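3,4-dihydroxy-2-butanone 4-phosphate synthase (Candida albicans, PDB 1TKS) catalyses the conversion of D-ribulose 5-phosphate to formate and 3,4-dihydroxy-2-butanone 4-phosphate, a step of riboflavin biosynthesis. Local coordinates at residues 4-8 with 9-13; 191-194 with 195-199; 60-63 with 64-68. All coordinates share one frame; numbering follows the deposited sequence.

Interaction 1: 4-8 with 9-13; sequences IFTPI and EEALE
T6, in the loop before helix 8-16, and I8, the first residue of that helix, meet the residues of the first turn. The methyl CG2 of T6 lies 3.8 Å from CB of E10 and 4.0 Å from CB of A11. With chi1 at -66° the hydroxyl OG1 stays near the T6 backbone N, and the methyl is swung toward the helix. P7 stands at the N-cap and offers its carbonyl. A11 N donates to P7 O at 3.0 Å, close to straight at 160°. E10 N adds a weak second bond to P7 O. L12 N donates to I8 O at 2.8 Å. I8 and L12 lie side by side and point the same way, with I8 CG2 3.8 Å from L12 CD1. CG of L12 also rests against I8 O, at 3.2 Å. The I8 side chain continues onto Q197, L198 and Y201 of helix 195-203, while L12 reaches L152 and L155 of helix 145-155. The acid of E9 bonds to the hydroxyl of Y201. This is a helix N-terminus with proline at the N-cap, where a backbone carbonyl starts the i to i+4 bonds.

Interaction 2: 191-194 with 195-199; sequences KIIN and INQLV
I193 lies near the extended side chain of Q197, and the two cross at about a right angle. CB is the part of the I193 side chain nearest to Q197. The side chain also packs on A11 of helix 8-16, L152 of helix 145-155 and V23 of strand 21-24.

N194 ends the strand and is the N-cap of helix 195-203. Its chi1 of 65° turns the amide back over the first helical turn. OD1 accepts from Q197 N at 2.7 Å. The donor stands 38° out of the carbonyl plane, so it does not lie on a lone pair. OD1 also lies 3.4 Å from CB of N196 and 3.2 Å from CB of Q197. The backbone carbonyl of N194 is used as well. It accepts from L198 N at 3.0 Å. One residue thus takes two amide N-H groups of the first turn, one on its side chain and one on its main chain.

The strand and helix segments meet at 71°, with their axes 5.7 Å apart at the closest. Strand 191-194 is an outermost strand of the mixed sheet within this chain and runs parallel to strand 21-24. Helix 195-203 follows directly. I195 touches H145, which probably binds magnesium. L198 packs on L152 and L155 of helix 145-155 and on L139.

Interaction 3: 60-63 with 64-68; sequences VPLS and EERAN
S63 is the N-cap of helix 64-69: its hydroxyl caps the helix and its carbonyl takes the first i to i+4 bond. That bond, from A67 N to S63 O, is 2.9 Å long and nearly straight. The second bond runs from R66 N to S63 OG, at 3.1 Å and 152°. The hydroxyl can reach back because OG sits between the backbone N and the carbonyl carbon of S63 (chi1 63°). Behind these two, N68 N bonds to E64 O and carries the helix on.

Around the cap the packing is close. CB of R66 lies 3.3 Å from S63 OG, and CB of A67 lies 3.7 Å from S63 O. R66 leaves the helix toward the strand, then bends at chi2 and chi3, which carries the guanidinium away from the cap. There NH2 bonds to the carbonyl of A114. L62 gives a looser apolar contact, with CD2 4.4 Å from CG of R66. The buried L62 side chain also packs on L72, L113, P131 and A161. E64 starts the helix with CB against the S63 carbonyl carbon and an extended chain. Its acid makes a weak, long ion pair with R133.

The strand and helix segments stand at 96°, with axes 5.1 Å apart. Strand 59-63 pairs in parallel with strand 129-134, and V60, P61 and L62 are buried. A serine N-cap whose OG accepts from the N-H three residues on is a classic helix N-cap, here joining strand 59-63 directly to helix 64-69.

All three interactions are helix starts, and each cap carbonyl accepts from the N-H four residues on. Interactions 2 and 3 add a side-chain acceptor, an amide in one and a hydroxyl in the other. Interaction 1 has proline at the cap and relies on the main chain. Interaction 2 is buried, while interactions 1 and 3 are partly buried. Interactions 1 and 2 touch: their centres are 8 Å apart, T6 N probably bonds to I192 O, and T6 also packs on K191. They join the two ends of the chain. The strand of interaction 3 lies in a different sheet from that of interaction 2, and the two centres are about 22 Å apart.

Interaction 1: 4-8 with 9-13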
# COMPACT_ATOMS: atom_id res chain seq x y z
N ILE B 4 -9.51 -17.37 -23.38
CA ILE B 4 -8.77 -16.48 -22.48
C ILE B 4 -9.46 -16.35 -21.14
O ILE B 4 -8.84 -16.53 -20.09
CB ILE B 4 -8.60 -15.06 -23.09
CG1 ILE B 4 -7.67 -15.12 -24.29
CG2 ILE B 4 -8.05 -14.10 -22.03
CD1 ILE B 4 -7.49 -13.78 -24.99
N PHE B 5 -10.75 -16.03 -21.17
CA PHE B 5 -11.50 -15.86 -19.93
C PHE B 5 -12.30 -17.08 -19.50
O PHE B 5 -12.93 -17.76 -20.31
CB PHE B 5 -12.44 -14.65 -20.05
CG PHE B 5 -11.73 -13.38 -20.44
CD1 PHE B 5 -11.69 -12.97 -21.78
CD2 PHE B 5 -11.08 -12.60 -19.48
CE1 PHE B 5 -11.01 -11.82 -22.14
CE2 PHE B 5 -10.40 -11.44 -19.85
CZ PHE B 5 -10.36 -11.05 -21.18
N THR B 6 -12.26 -17.34 -18.20
CA THR B 6 -12.96 -18.46 -17.57
C THR B 6 -14.45 -18.18 -17.43
O THR B 6 -14.85 -17.07 -17.06
CB THR B 6 -12.37 -18.74 -16.17
OG1 THR B 6 -11.02 -19.21 -16.30
CG2 THR B 6 -13.19 -19.79 -15.43
N PRO B 7 -15.31 -19.17 -17.73
CA PRO B 7 -16.76 -18.98 -17.61
C PRO B 7 -17.08 -18.59 -16.16
O PRO B 7 -16.50 -19.13 -15.22
CB PRO B 7 -17.31 -20.36 -17.96
CG PRO B 7 -16.31 -20.89 -18.93
CD PRO B 7 -14.99 -20.49 -18.30
N ILE B 8 -18.02 -17.66 -15.99
CA ILE B 8 -18.38 -17.19 -14.65
C ILE B 8 -18.67 -18.26 -13.61
O ILE B 8 -18.17 -18.18 -12.49
CB ILE B 8 -19.60 -16.22 -14.70
CG1 ILE B 8 -19.17 -14.84 -15.18
CG2 ILE B 8 -20.20 -16.08 -13.31
CD1 ILE B 8 -18.46 -14.83 -16.47
N GLU B 9 -19.46 -19.27 -13.97
CA GLU B 9 -19.80 -20.30 -12.99
C GLU B 9 -18.58 -21.07 -12.51
O GLU B 9 -18.49 -21.41 -11.32
CB GLU B 9 -20.90 -21.22 -13.54
CG GLU B 9 -22.20 -20.44 -13.78
CD GLU B 9 -23.45 -21.29 -13.97
OE1 GLU B 9 -24.55 -20.70 -13.99
OE2 GLU B 9 -23.34 -22.53 -14.10
N GLU B 10 -17.62 -21.34 -13.40
CA GLU B 10 -16.42 -22.05 -13.00
C GLU B 10 -15.56 -21.12 -12.13
O GLU B 10 -14.95 -21.55 -11.16
CB GLU B 10 -15.61 -22.50 -14.22
CG GLU B 10 -16.36 -23.41 -15.21
CD GLU B 10 -16.90 -24.70 -14.59
OE1 GLU B 10 -16.46 -25.08 -13.49
OE2 GLU B 10 -17.76 -25.35 -15.24
N ALA B 11 -15.53 -19.83 -12.49
CA ALA B 11 -14.75 -18.86 -11.72
C ALA B 11 -15.32 -18.68 -10.32
O ALA B 11 -14.56 -18.51 -9.37
CB ALA B 11 -14.72 -17.52 -12.46
N LEU B 12 -16.64 -18.71 -10.19
CA LEU B 12 -17.26 -18.55 -8.88
C LEU B 12 -16.91 -19.71 -7.96
O LEU B 12 -16.70 -19.51 -6.76
CB LEU B 12 -18.78 -18.44 -9.01
CG LEU B 12 -19.31 -17.15 -9.64
CD1 LEU B 12 -20.82 -17.24 -9.77
CD2 LEU B 12 -18.93 -15.95 -8.77
N GLU B 13 -16.85 -20.92 -8.51
CA GLU B 13 -16.50 -22.07 -7.69
C GLU B 13 -15.07 -21.94 -7.18
O GLU B 13 -14.79 -22.27 -6.03
CB GLU B 13 -16.67 -23.37 -8.48
CG GLU B 13 -18.12 -23.74 -8.68
CD GLU B 13 -18.83 -23.99 -7.36
OE1 GLU B 13 -20.06 -23.74 -7.29
OE2 GLU B 13 -18.18 -24.46 -6.41

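Interaction 2: 191-194 with 195-199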
# COMPACT_ATOMS: atom_id res chain seq x y z
N LYS B 191 -7.46 -18.30 -12.58
CA LYS B 191 -8.45 -18.04 -13.62
C LYS B 191 -8.64 -16.54 -13.84
O LYS B 191 -8.49 -15.75 -12.91
CB LYS B 191 -9.78 -18.68 -13.24
CG LYS B 191 -9.79 -20.21 -13.35
CD LYS B 191 -10.95 -20.80 -12.56
CE LYS B 191 -11.23 -22.24 -12.97
NZ LYS B 191 -10.02 -23.11 -12.90
N ILE B 192 -8.99 -16.17 -15.07
CA ILE B 192 -9.17 -14.77 -15.43
C ILE B 192 -10.58 -14.51 -15.93
O ILE B 192 -11.13 -15.30 -16.69
CB ILE B 192 -8.18 -14.37 -16.56
CG1 ILE B 192 -6.76 -14.75 -16.15
CG2 ILE B 192 -8.29 -12.87 -16.85
CD1 ILE B 192 -5.75 -14.59 -17.27
N ILE B 193 -11.17 -13.40 -15.50
CA ILE B 193 -12.52 -13.02 -15.93
C ILE B 193 -12.52 -11.51 -16.17
O ILE B 193 -11.54 -10.83 -15.89
CB ILE B 193 -13.60 -13.31 -14.85
CG1 ILE B 193 -13.26 -12.58 -13.55
CG2 ILE B 193 -13.71 -14.81 -14.60
CD1 ILE B 193 -14.43 -12.49 -12.58
N ASN B 194 -13.61 -10.99 -16.72
CA ASN B 194 -13.72 -9.55 -16.90
C ASN B 194 -15.10 -9.10 -16.44
O ASN B 194 -16.04 -9.90 -16.41
CB ASN B 194 -13.39 -9.13 -18.36
CG ASN B 194 -14.39 -9.65 -19.38
OD1 ASN B 194 -15.49 -9.12 -19.51
ND2 ASN B 194 -13.99 -10.68 -20.12
N ILE B 195 -15.20 -7.84 -16.04
CA ILE B 195 -16.46 -7.30 -15.53
C ILE B 195 -17.60 -7.32 -16.52
O ILE B 195 -18.74 -7.58 -16.14
CB ILE B 195 -16.26 -5.87 -15.00
CG1 ILE B 195 -15.28 -5.90 -13.82
CG2 ILE B 195 -17.59 -5.26 -14.58
CD1 ILE B 195 -14.89 -4.54 -13.29
N ASN B 196 -17.31 -7.03 -17.78
CA ASN B 196 -18.34 -7.04 -18.80
C ASN B 196 -18.96 -8.44 -18.83
O ASN B 196 -20.17 -8.61 -18.91
CB ASN B 196 -17.74 -6.72 -20.17
CG ASN B 196 -18.14 -5.36 -20.67
OD1 ASN B 196 -17.77 -4.34 -20.10
ND2 ASN B 196 -18.92 -5.34 -21.74
N GLN B 197 -18.08 -9.43 -18.77
CA GLN B 197 -18.48 -10.83 -18.78
C GLN B 197 -19.36 -11.13 -17.57
O GLN B 197 -20.35 -11.86 -17.67
CB GLN B 197 -17.22 -11.69 -18.75
CG GLN B 197 -17.45 -13.17 -18.93
CD GLN B 197 -16.24 -13.99 -18.51
OE1 GLN B 197 -16.19 -15.20 -18.75
NE2 GLN B 197 -15.28 -13.35 -17.86
N LEU B 198 -19.01 -10.55 -16.42
CA LEU B 198 -19.76 -10.76 -15.19
C LEU B 198 -21.11 -10.05 -15.21
O LEU B 198 -22.11 -10.59 -14.73
CB LEU B 198 -18.92 -10.28 -14.00
CG LEU B 198 -19.46 -10.60 -12.60
CD1 LEU B 198 -19.72 -12.09 -12.47
CD2 LEU B 198 -18.45 -10.13 -11.55
N VAL B 199 -21.15 -8.84 -15.77
CA VAL B 199 -22.40 -8.09 -15.86
C VAL B 199 -23.40 -8.82 -16.74
O VAL B 199 -24.59 -8.88 -16.44
CB VAL B 199 -22.16 -6.66 -16.42
CG1 VAL B 199 -23.50 -5.99 -16.72
CG2 VAL B 199 -21.37 -5.83 -15.42

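Interaction 3: 60-63 with 64-68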
# COMPACT_ATOMS: atom_id res chain seq x y z
N VAL B 60 -9.96 -3.44 0.69
CA VAL B 60 -10.98 -4.40 1.05
C VAL B 60 -12.38 -3.88 0.75
O VAL B 60 -12.98 -3.15 1.54
CB VAL B 60 -10.88 -4.78 2.55
CG1 VAL B 60 -12.02 -5.71 2.94
CG2 VAL B 60 -9.53 -5.45 2.83
N PRO B 61 -12.91 -4.22 -0.44
CA PRO B 61 -14.25 -3.79 -0.83
C PRO B 61 -15.29 -4.36 0.13
O PRO B 61 -15.27 -5.55 0.44
CB PRO B 61 -14.39 -4.36 -2.23
CG PRO B 61 -13.01 -4.25 -2.77
CD PRO B 61 -12.17 -4.75 -1.60
N LEU B 62 -16.19 -3.49 0.59
CA LEU B 62 -17.27 -3.87 1.50
C LEU B 62 -18.51 -3.15 1.01
O LEU B 62 -18.41 -2.14 0.32
CB LEU B 62 -16.97 -3.41 2.93
CG LEU B 62 -15.70 -3.92 3.60
CD1 LEU B 62 -15.45 -3.14 4.88
CD2 LEU B 62 -15.83 -5.41 3.87
N SER B 63 -19.69 -3.65 1.36
CA SER B 63 -20.90 -2.95 0.94
C SER B 63 -21.02 -1.72 1.82
O SER B 63 -20.48 -1.68 2.93
CB SER B 63 -22.13 -3.84 1.12
OG SER B 63 -22.31 -4.16 2.50
N GLU B 64 -21.71 -0.69 1.33
CA GLU B 64 -21.90 0.52 2.12
C GLU B 64 -22.58 0.17 3.43
O GLU B 64 -22.25 0.73 4.48
CB GLU B 64 -22.74 1.54 1.34
CG GLU B 64 -21.93 2.38 0.36
CD GLU B 64 -22.79 3.29 -0.51
OE1 GLU B 64 -23.89 3.68 -0.06
OE2 GLU B 64 -22.36 3.64 -1.62
N GLU B 65 -23.53 -0.75 3.38
CA GLU B 65 -24.26 -1.15 4.57
C GLU B 65 -23.32 -1.75 5.62
O GLU B 65 -23.45 -1.46 6.81
CB GLU B 65 -25.38 -2.14 4.23
CG GLU B 65 -26.61 -1.95 5.10
CD GLU B 65 -27.74 -2.92 4.78
OE1 GLU B 65 -27.98 -3.21 3.59
OE2 GLU B 65 -28.40 -3.38 5.74
N ARG B 66 -22.38 -2.58 5.17
CA ARG B 66 -21.43 -3.20 6.08
C ARG B 66 -20.46 -2.17 6.65
O ARG B 66 -20.18 -2.16 7.85
CB ARG B 66 -20.64 -4.31 5.37
CG ARG B 66 -19.56 -4.95 6.24
CD ARG B 66 -20.15 -5.56 7.50
NE ARG B 66 -20.86 -6.81 7.25
CZ ARG B 66 -20.25 -7.97 7.02
NH1 ARG B 66 -20.97 -9.07 6.80
NH2 ARG B 66 -18.93 -8.05 7.01
N ALA B 67 -19.93 -1.30 5.79
CA ALA B 67 -19.00 -0.27 6.24
C ALA B 67 -19.68 0.60 7.31
O ALA B 67 -19.05 0.99 8.28
CB ALA B 67 -18.55 0.60 5.06
N ASN B 68 -20.97 0.87 7.12
CA ASN B 68 -21.72 1.68 8.08
C ASN B 68 -21.84 0.95 9.42
O ASN B 68 -21.70 1.56 10.49
CB ASN B 68 -23.12 2.02 7.56
CG ASN B 68 -23.09 3.03 6.42
OD1 ASN B 68 -22.16 3.83 6.30
ND2 ASN B 68 -24.13 3.01 5.58